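Local coordinates for pancreatic lipase related protein 2 (Equus caballus, PDB 1W52) that probably hydrolyses galactolipids and triacylglycerols, releasing fatty acids with a serine-based charge relay of the alpha/beta-hydrolase kind, at residues E34-R38 and V106-G111; L41-N46 and S64-S68; P179-C183 and A208-L212; G396-V401 and E432-C436. Residue numbers count along the deposited sequence, not the author numbering.

Interaction 1. Residues E34-R38 and V106-G111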
# COMPACT_ATOMS: atom_id res chain seq x y z
N GLU A 34 9.81 -28.24 -11.49
CA GLU A 34 10.81 -27.22 -11.93
C GLU A 34 10.68 -25.87 -11.18
O GLU A 34 11.70 -25.23 -10.84
CB GLU A 34 10.73 -26.95 -13.48
CG GLU A 34 11.35 -28.04 -14.38
CD GLU A 34 11.25 -27.79 -15.90
OE1 GLU A 34 12.32 -27.63 -16.52
OE2 GLU A 34 10.15 -27.81 -16.50
N VAL A 35 9.41 -25.47 -10.95
CA VAL A 35 8.97 -24.33 -10.10
C VAL A 35 9.12 -24.53 -8.56
O VAL A 35 9.35 -23.54 -7.83
CB VAL A 35 7.51 -23.99 -10.34
CG1 VAL A 35 7.13 -22.76 -9.60
CG2 VAL A 35 7.24 -23.80 -11.80
N ASN A 36 8.97 -25.78 -8.09
CA ASN A 36 9.09 -26.15 -6.67
C ASN A 36 8.29 -25.21 -5.78
O ASN A 36 8.87 -24.55 -4.88
CB ASN A 36 10.54 -26.16 -6.24
CG ASN A 36 10.72 -26.71 -4.83
OD1 ASN A 36 11.58 -26.24 -4.05
ND2 ASN A 36 9.90 -27.69 -4.48
N THR A 37 6.97 -25.14 -6.05
CA THR A 37 6.04 -24.36 -5.22
C THR A 37 5.95 -24.98 -3.84
O THR A 37 5.79 -26.20 -3.72
CB THR A 37 4.66 -24.38 -5.79
OG1 THR A 37 4.71 -23.98 -7.15
CG2 THR A 37 3.78 -23.36 -5.13
N ARG A 38 5.96 -24.18 -2.80
CA ARG A 38 6.04 -24.76 -1.47
C ARG A 38 5.23 -23.92 -0.50
O ARG A 38 5.57 -22.77 -0.25
CB ARG A 38 7.50 -24.83 -1.01
CG ARG A 38 8.35 -25.95 -1.59
CD ARG A 38 9.48 -26.37 -0.64
NE ARG A 38 9.95 -25.22 0.13
CZ ARG A 38 10.54 -25.27 1.34
NH1 ARG A 38 10.78 -26.42 1.95
NH2 ARG A 38 10.91 -24.14 1.93
N VAL A 106 3.65 -18.59 0.31
CA VAL A 106 3.78 -19.41 -0.89
C VAL A 106 5.16 -19.19 -1.53
O VAL A 106 5.36 -18.20 -2.23
CB VAL A 106 2.69 -19.06 -1.91
CG1 VAL A 106 2.87 -19.89 -3.20
CG2 VAL A 106 1.30 -19.27 -1.32
N ASP A 107 6.10 -20.08 -1.26
CA ASP A 107 7.45 -19.93 -1.80
C ASP A 107 7.58 -20.62 -3.13
O ASP A 107 7.49 -21.82 -3.21
CB ASP A 107 8.47 -20.53 -0.85
CG ASP A 107 9.88 -20.57 -1.47
OD1 ASP A 107 10.10 -21.38 -2.36
OD2 ASP A 107 10.83 -19.85 -1.13
N TRP A 108 7.82 -19.86 -4.20
CA TRP A 108 8.09 -20.46 -5.51
C TRP A 108 9.36 -19.91 -6.10
O TRP A 108 9.47 -19.75 -7.31
CB TRP A 108 6.94 -20.24 -6.47
CG TRP A 108 6.60 -18.85 -6.70
CD1 TRP A 108 6.11 -17.97 -5.80
CD2 TRP A 108 6.66 -18.14 -7.95
NE1 TRP A 108 5.86 -16.75 -6.40
CE2 TRP A 108 6.19 -16.83 -7.72
CE3 TRP A 108 7.07 -18.49 -9.24
CZ2 TRP A 108 6.11 -15.88 -8.72
CZ3 TRP A 108 6.97 -17.53 -10.24
CH2 TRP A 108 6.49 -16.24 -9.97
N SER A 109 10.32 -19.68 -5.22
CA SER A 109 11.56 -18.98 -5.54
C SER A 109 12.23 -19.45 -6.81
O SER A 109 12.49 -18.66 -7.74
CB SER A 109 12.54 -19.13 -4.38
OG SER A 109 12.50 -20.44 -3.85
N SER A 110 12.51 -20.74 -6.81
CA SER A 110 13.13 -21.43 -7.93
C SER A 110 12.42 -21.18 -9.28
O SER A 110 13.05 -21.10 -10.32
CB SER A 110 13.27 -22.94 -7.60
OG SER A 110 12.09 -23.65 -7.96
N GLY A 111 11.10 -21.06 -9.27
CA GLY A 111 10.36 -20.80 -10.49
C GLY A 111 10.35 -19.36 -10.87
O GLY A 111 10.16 -19.04 -12.04
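D107, V35 and R38 lose the most surface here, and between them they show how the short helix 32-35 is tied to the end of a strand of the lipase domain's alpha/beta-hydrolase sheet. R38 and D107 form an antiparallel hydrogen-bonded pair: D107 N donates to R38 O at 2.9 Å, while the return bond from R38 N to D107 O, 2.8 Å long, is bent and weak. Their side chains lie on the same face of the sheet, CB to CB 4.4 Å. The opposite charges do not close a salt bridge, since R38 NE stays 4.6 Å from D107 OD1; R38 pairs instead with E84, and D107 OD2 accepts from the backbone of G83. D107 OD1 takes hydrogen bonds from S109 N (weak) and S109 OG, which suits an aspartate at a strand's end. V35 turns its CA-to-CB bond away, yet its CG1 lies 4.0 Å from W108 CB, at the edge of the indole ring, near its plane. Both residues are buried, and W108 NE1 bonds to H77 O. G111 passes so close that a CB there would clash with V35 CG1, so glycine fits. Where N36 leaves the helix with positive phi, V35 O accepts from S110 OG at 2.7 Å. The serine hydroxyl thus gives a helix-end carbonyl a donor, and the backbone bonds of R38 join the following residues to the strand.

Interaction 2. Residues L41-N46 and S64-S68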
# COMPACT_ATOMS: atom_id res chain seq x y z
N LEU A 41 3.46 -23.17 6.48
CA LEU A 41 2.30 -22.90 7.34
C LEU A 41 2.68 -22.36 8.72
O LEU A 41 3.40 -22.99 9.47
CB LEU A 41 1.38 -24.12 7.47
CG LEU A 41 0.03 -23.90 8.18
CD1 LEU A 41 -0.54 -22.51 8.02
CD2 LEU A 41 -0.99 -24.83 7.64
N TYR A 42 2.18 -21.17 9.00
CA TYR A 42 2.39 -20.51 10.24
C TYR A 42 1.00 -20.31 10.85
O TYR A 42 0.05 -19.98 10.15
CB TYR A 42 3.07 -19.17 10.00
CG TYR A 42 4.53 -19.21 9.55
CD1 TYR A 42 5.55 -19.23 10.49
CD2 TYR A 42 4.89 -19.14 8.18
CE1 TYR A 42 6.91 -19.22 10.09
CE2 TYR A 42 6.26 -19.14 7.77
CZ TYR A 42 7.25 -19.18 8.73
OH TYR A 42 8.60 -19.18 8.40
N THR A 43 0.91 -20.55 12.15
CA THR A 43 -0.32 -20.43 12.96
C THR A 43 0.10 -19.99 14.34
O THR A 43 1.27 -20.13 14.70
CB THR A 43 -1.05 -21.77 13.11
OG1 THR A 43 -0.10 -22.81 13.36
CG2 THR A 43 -1.78 -22.18 11.83
N ASN A 44 -0.84 -19.52 15.15
CA ASN A 44 -0.46 -18.86 16.40
C ASN A 44 0.22 -19.89 17.28
O ASN A 44 1.01 -19.55 18.15
CB ASN A 44 -1.63 -18.24 17.12
CG ASN A 44 -2.48 -17.43 16.23
OD1 ASN A 44 -3.20 -17.98 15.42
ND2 ASN A 44 -2.42 -16.13 16.37
N LYS A 45 -0.10 -21.16 17.01
CA LYS A 45 0.49 -22.28 17.71
C LYS A 45 2.00 -22.32 17.45
O LYS A 45 2.78 -22.35 18.40
CB LYS A 45 -0.22 -23.58 17.29
CG LYS A 45 -1.78 -23.55 17.53
CD LYS A 45 -2.54 -24.76 16.91
CE LYS A 45 -4.01 -24.88 17.43
NZ LYS A 45 -4.95 -25.63 16.51
N ASN A 46 2.38 -22.27 16.17
CA ASN A 46 3.79 -22.20 15.71
C ASN A 46 4.17 -20.94 14.92
O ASN A 46 4.22 -20.97 13.70
CB ASN A 46 4.15 -23.41 14.86
CG ASN A 46 3.36 -23.48 13.56
OD1 ASN A 46 2.15 -23.72 13.56
ND2 ASN A 46 4.05 -23.29 12.45
N SER A 64 -1.38 -31.11 10.75
CA SER A 64 -0.80 -29.77 11.01
C SER A 64 -1.71 -28.84 11.81
O SER A 64 -2.94 -29.04 11.90
CB SER A 64 -0.47 -29.08 9.69
OG SER A 64 -1.64 -28.87 8.92
N ASN A 65 -1.10 -27.77 12.32
CA ASN A 65 -1.78 -26.83 13.21
C ASN A 65 -2.84 -25.99 12.52
O ASN A 65 -3.56 -25.22 13.16
CB ASN A 65 -0.77 -25.92 13.89
CG ASN A 65 0.18 -26.68 14.77
OD1 ASN A 65 0.67 -27.73 14.40
ND2 ASN A 65 0.44 -26.15 15.94
N PHE A 66 -2.94 -26.13 11.21
CA PHE A 66 -3.98 -25.44 10.48
C PHE A 66 -5.28 -25.58 11.25
O PHE A 66 -5.59 -26.67 11.68
CB PHE A 66 -4.11 -26.04 9.09
CG PHE A 66 -5.27 -25.49 8.28
CD1 PHE A 66 -6.47 -26.15 8.25
CD2 PHE A 66 -5.13 -24.34 7.55
CE1 PHE A 66 -7.51 -25.65 7.51
CE2 PHE A 66 -6.18 -23.86 6.81
CZ PHE A 66 -7.36 -24.50 6.79
N GLN A 67 -6.03 -24.49 11.41
CA GLN A 67 -7.28 -24.43 12.16
C GLN A 67 -8.44 -24.06 11.25
O GLN A 67 -8.60 -22.91 10.88
CB GLN A 67 -7.19 -23.46 13.36
CG GLN A 67 -6.24 -22.26 13.23
CD GLN A 67 -5.48 -21.87 14.54
OE1 GLN A 67 -4.97 -22.74 15.24
NE2 GLN A 67 -5.40 -20.56 14.85
N SER A 68 -9.28 -25.05 10.91
CA SER A 68 -10.41 -24.80 10.00
C SER A 68 -11.40 -23.78 10.54
O SER A 68 -12.24 -23.27 9.81
CB SER A 68 -11.13 -26.11 9.68
OG SER A 68 -11.98 -26.46 10.76
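L41 lays its CD2 atom 3.6 Å from F66 CB, an apolar overlap at one end of a contact between strand 38-43 of the alpha/beta-hydrolase sheet and the loop that leads from helix 59-62 to strand 72-76. The ring of F66 continues inward to L137 and L141 of helix 116-141, so leucine and phenylalanine suit the buried side of the contact. Alternation along the strand brings L41 and T43 toward the loop and sends Y42 the other way, to helix 87-96. T43 is small enough to let the loop backbone come close: its CG2 is 4.2 Å from F66 CA, and its OG1 3.2 Å from N65 CB. N65 has more surface covered than any other residue here, lying against T43, K45 and N46. Past the strand the chain turns, and N46 ND2 donates to L41 O at 3.1 Å, closing the turn with an amide that also reaches S49 O. N44 has its amide held by T101 N and E99 O. Toward solvent, the long side chain of K45, with chi2 to chi4 all t, spans the gap to Q67, where K45 NZ gives a weak hydrogen bond to Q67 OE1 at 3.2 Å.

Interaction 3. Residues P179-C183 and A208-L212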
# COMPACT_ATOMS: atom_id res chain seq x y z
N PRO A 179 0.84 -4.67 -8.19
CA PRO A 179 0.79 -5.70 -9.24
C PRO A 179 1.71 -5.32 -10.39
O PRO A 179 1.77 -4.18 -10.79
CB PRO A 179 -0.67 -5.67 -9.70
CG PRO A 179 -1.43 -5.00 -8.54
CD PRO A 179 -0.48 -4.10 -7.85
N ALA A 180 2.41 -6.30 -10.93
CA ALA A 180 3.36 -6.07 -12.00
C ALA A 180 2.67 -5.49 -13.22
O ALA A 180 1.51 -5.83 -13.49
CB ALA A 180 4.03 -7.36 -12.37
N GLU A 181 3.39 -4.63 -13.94
CA GLU A 181 2.90 -4.05 -15.18
C GLU A 181 3.23 -4.88 -16.43
O GLU A 181 2.33 -5.31 -17.09
CB GLU A 181 3.42 -2.63 -15.35
CG GLU A 181 2.83 -1.98 -16.58
CD GLU A 181 3.19 -0.53 -16.74
OE1 GLU A 181 3.65 0.17 -15.76
OE2 GLU A 181 2.96 -0.09 -17.89
N PRO A 182 4.52 -5.07 -16.76
CA PRO A 182 4.92 -5.80 -17.98
C PRO A 182 4.15 -7.07 -18.19
O PRO A 182 4.20 -7.90 -17.31
CB PRO A 182 6.35 -6.20 -17.68
CG PRO A 182 6.84 -5.14 -16.82
CD PRO A 182 5.71 -4.65 -16.01
N CYS A 183 3.47 -7.23 -19.33
CA CYS A 183 2.71 -8.44 -19.64
C CYS A 183 1.31 -8.51 -19.04
O CYS A 183 0.59 -9.40 -19.37
CB CYS A 183 3.45 -9.69 -19.24
SG CYS A 183 5.05 -9.76 -19.99
N ALA A 208 3.79 2.95 -10.11
CA ALA A 208 2.89 3.05 -11.27
C ALA A 208 3.30 4.06 -12.41
O ALA A 208 2.53 4.41 -13.33
CB ALA A 208 1.54 3.44 -10.73
N SER A 209 4.53 4.56 -12.34
CA SER A 209 5.18 5.17 -13.52
C SER A 209 5.12 4.14 -14.66
O SER A 209 4.88 2.91 -14.44
CB SER A 209 6.62 5.58 -13.18
OG SER A 209 6.80 5.61 -11.74
N PRO A 210 5.18 4.62 -15.88
CA PRO A 210 5.14 3.70 -17.01
C PRO A 210 6.32 2.80 -17.10
O PRO A 210 7.44 3.25 -17.09
CB PRO A 210 5.02 4.61 -18.23
CG PRO A 210 5.01 5.94 -17.75
CD PRO A 210 5.04 6.02 -16.30
N MET A 211 6.09 1.51 -17.17
CA MET A 211 7.21 0.58 -17.28
C MET A 211 8.09 0.98 -18.46
O MET A 211 9.28 1.08 -18.35
CB MET A 211 6.73 -0.82 -17.53
CG MET A 211 7.87 -1.73 -17.90
SD MET A 211 8.75 -2.09 -16.39
CE MET A 211 10.09 -3.13 -17.11
N LEU A 212 7.46 1.21 -19.59
CA LEU A 212 8.19 1.51 -20.78
C LEU A 212 8.38 2.99 -21.05
O LEU A 212 7.58 3.83 -20.66
CB LEU A 212 7.51 0.86 -21.96
CG LEU A 212 7.84 -0.61 -22.14
CD1 LEU A 212 7.40 -0.92 -23.55
CD2 LEU A 212 9.29 -0.96 -21.92
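An extended glutamate carries much of this surface contact. With chi1 and chi2 both t, E181 holds its carboxylate well off its own backbone, and OE1 accepts a hydrogen bond from M211 N at 3.1 Å. The extended side chain spans the gap between the segments, whose nearest CA atoms, those of E181 and M211, are 6.7 Å apart. E181 OE1 also lies 3.3 Å from S209 O; two acceptors cannot bond, so the amide of M211 supplies the attraction. M211 answers with a bent conformation, chi1 t but chi2 p, which brings its thioether back over P182: M211 SD is 3.6 Å from P182 CG. A flexible methionine can settle against the compact proline ring. The side chain of P182 is also about 4 Å from a bound decylamine-N,N-dimethyl-N-oxide, the detergent, and about 7 Å from the side chains of S154 and H265, the predicted nucleophile and charge-relay histidine. The contact thus borders the active-site region of the alpha/beta-hydrolase fold. Both segments are loops at strand ends: residues 179-183 come after strand 173-177, and residues 208-212 come after its sheet neighbour, strand 201-204. A180 rests on helix 155-166 and on Y116 of helix 116-141, while M211 leans on F217.

Interaction 4. Residues G396-V401 and E432-C436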
# COMPACT_ATOMS: atom_id res chain seq x y z
N GLY A 396 -1.40 13.21 19.30
CA GLY A 396 -2.54 13.37 20.17
C GLY A 396 -3.41 14.54 19.72
O GLY A 396 -3.97 14.54 18.60
N LYS A 397 -3.51 15.52 20.60
CA LYS A 397 -4.35 16.70 20.44
C LYS A 397 -3.46 17.92 20.46
O LYS A 397 -2.65 18.10 21.37
CB LYS A 397 -5.37 16.78 21.58
CG LYS A 397 -4.87 17.44 22.89
CD LYS A 397 -6.03 17.76 23.81
CE LYS A 397 -5.55 18.01 25.21
NZ LYS A 397 -6.74 18.12 26.04
N ILE A 398 -3.63 18.76 19.45
CA ILE A 398 -2.80 19.95 19.28
C ILE A 398 -2.94 20.94 20.48
O ILE A 398 -2.42 20.67 21.58
CB ILE A 398 -3.09 20.60 17.86
CG1 ILE A 398 -2.72 19.61 16.74
CG2 ILE A 398 -2.34 21.95 17.65
CD1 ILE A 398 -2.78 20.17 15.30
N GLN A 399 -3.66 22.05 20.27
CA GLN A 399 -3.80 23.15 21.23
C GLN A 399 -2.48 23.67 21.86
O GLN A 399 -2.49 24.24 22.97
CB GLN A 399 -4.92 22.81 22.26
CG GLN A 399 -6.39 23.16 21.75
CD GLN A 399 -7.57 22.42 22.46
OE1 GLN A 399 -7.46 21.25 22.85
NE2 GLN A 399 -8.69 23.12 22.60
N GLU A 400 -1.37 23.52 21.12
CA GLU A 400 0.02 23.81 21.58
C GLU A 400 0.98 24.09 20.38
O GLU A 400 2.05 23.48 20.27
CB GLU A 400 0.58 22.66 22.48
CG GLU A 400 -0.21 22.35 23.78
CD GLU A 400 -0.02 20.93 24.33
OE1 GLU A 400 0.99 20.64 24.99
OE2 GLU A 400 -0.92 20.10 24.12
N VAL A 401 0.57 25.01 19.49
CA VAL A 401 1.35 25.38 18.28
C VAL A 401 2.54 26.30 18.64
O VAL A 401 2.71 26.64 19.82
CB VAL A 401 0.47 26.06 17.13
CG1 VAL A 401 -0.89 25.42 16.98
CG2 VAL A 401 0.32 27.59 17.29
N GLU A 432 -11.40 20.22 14.82
CA GLU A 432 -10.67 21.49 14.79
C GLU A 432 -10.08 21.71 16.19
O GLU A 432 -10.30 20.92 17.11
CB GLU A 432 -11.57 22.66 14.37
CG GLU A 432 -12.42 22.35 13.13
CD GLU A 432 -12.75 23.58 12.26
OE1 GLU A 432 -13.76 23.58 11.50
OE2 GLU A 432 -11.99 24.55 12.32
N TYR A 433 -9.31 22.78 16.36
CA TYR A 433 -8.72 23.11 17.69
C TYR A 433 -8.47 24.62 17.87
O TYR A 433 -8.11 25.10 18.96
CB TYR A 433 -7.39 22.38 17.86
CG TYR A 433 -7.44 20.92 18.22
CD1 TYR A 433 -7.67 19.94 17.26
CD2 TYR A 433 -7.22 20.50 19.52
CE1 TYR A 433 -7.69 18.58 17.60
CE2 TYR A 433 -7.25 19.16 19.87
CZ TYR A 433 -7.48 18.20 18.92
OH TYR A 433 -7.51 16.87 19.29
N LYS A 434 -8.67 25.33 16.76
CA LYS A 434 -8.29 26.74 16.48
C LYS A 434 -8.17 27.74 17.64
O LYS A 434 -8.92 27.70 18.64
CB LYS A 434 -9.18 27.36 15.39
CG LYS A 434 -10.27 26.48 14.81
CD LYS A 434 -10.97 27.19 13.65
CE LYS A 434 -12.49 27.23 13.82
NZ LYS A 434 -13.10 28.34 13.04
N PHE A 435 -7.24 28.69 17.39
CA PHE A 435 -6.66 29.61 18.39
C PHE A 435 -6.67 31.11 18.02
O PHE A 435 -6.76 31.49 16.85
CB PHE A 435 -5.22 29.17 18.66
CG PHE A 435 -4.97 27.74 18.30
CD1 PHE A 435 -4.86 26.79 19.30
CD2 PHE A 435 -4.86 27.34 16.97
CE1 PHE A 435 -4.64 25.47 18.97
CE2 PHE A 435 -4.66 26.02 16.63
CZ PHE A 435 -4.55 25.07 17.64
N CYS A 436 -6.57 31.95 19.06
CA CYS A 436 -6.53 33.40 18.95
C CYS A 436 -5.16 33.83 19.44
O CYS A 436 -4.75 33.45 20.55
CB CYS A 436 -7.59 34.02 19.86
SG CYS A 436 -9.24 33.29 19.71
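Two aromatic rings, Y433 and F435, project from one segment into the uneven surface made by the turning backbone of G396-V401. Y433, whose buried area is the largest here, lies flat beside the chain: I398 N sits over one face of its ring, 3.7 Å from Y433 CE2, and Q399 OE1 meets the ring edge, 3.4 Å from Y433 CD2. Its hydroxyl extends to the outer end of the groove, where Y433 OH is 3.1 Å from K397 CB, and the lysine then leads its amine away. The flat ring of a tyrosine suits a shallow groove walled by backbone and a glutamine, with the hydroxyl at its open end. K434, between them in sequence, points away. Both segments belong to the C-terminal PLAT/LH2 domain, a family whose fold is a beta-sandwich, and F435 begins the short strand 435-436, which pairs with 450-451, with the C436-C452 disulfide next to that pairing. The F435 ring fills a deeper hollow lined by I398, Q399 and V401. V401 CG1 stands over its face, 4.1 Å from the centroid, a CH-pi contact, while Q399 CA lies at the edge, 3.3 Å from F435 CE1. The positive phi of Q399 turns the chain round this ring, and I398 CG2 completes the lining at 3.8 Å from F435 CZ.

Interactions 1, 2 and 3 all lie in the lipase domain, and interaction 4 in the C-terminal PLAT/LH2 domain. Along the chain, interaction 2 is nested inside the loop closed by interaction 1; interactions 3 and 4 follow in series. The first two have centres 21 Å apart and share the large mixed sheet, since 38-43 and 102-107 are neighbouring strands, with interaction 1 toward one end of that pair and interaction 2 toward the other. Interaction 3 is 23 Å from interaction 1 between centres, beside the predicted catalytic residues. Interaction 4 lies 43 to 54 Å from the others between centres, in a different domain, and shares no sheet or touching residue with them.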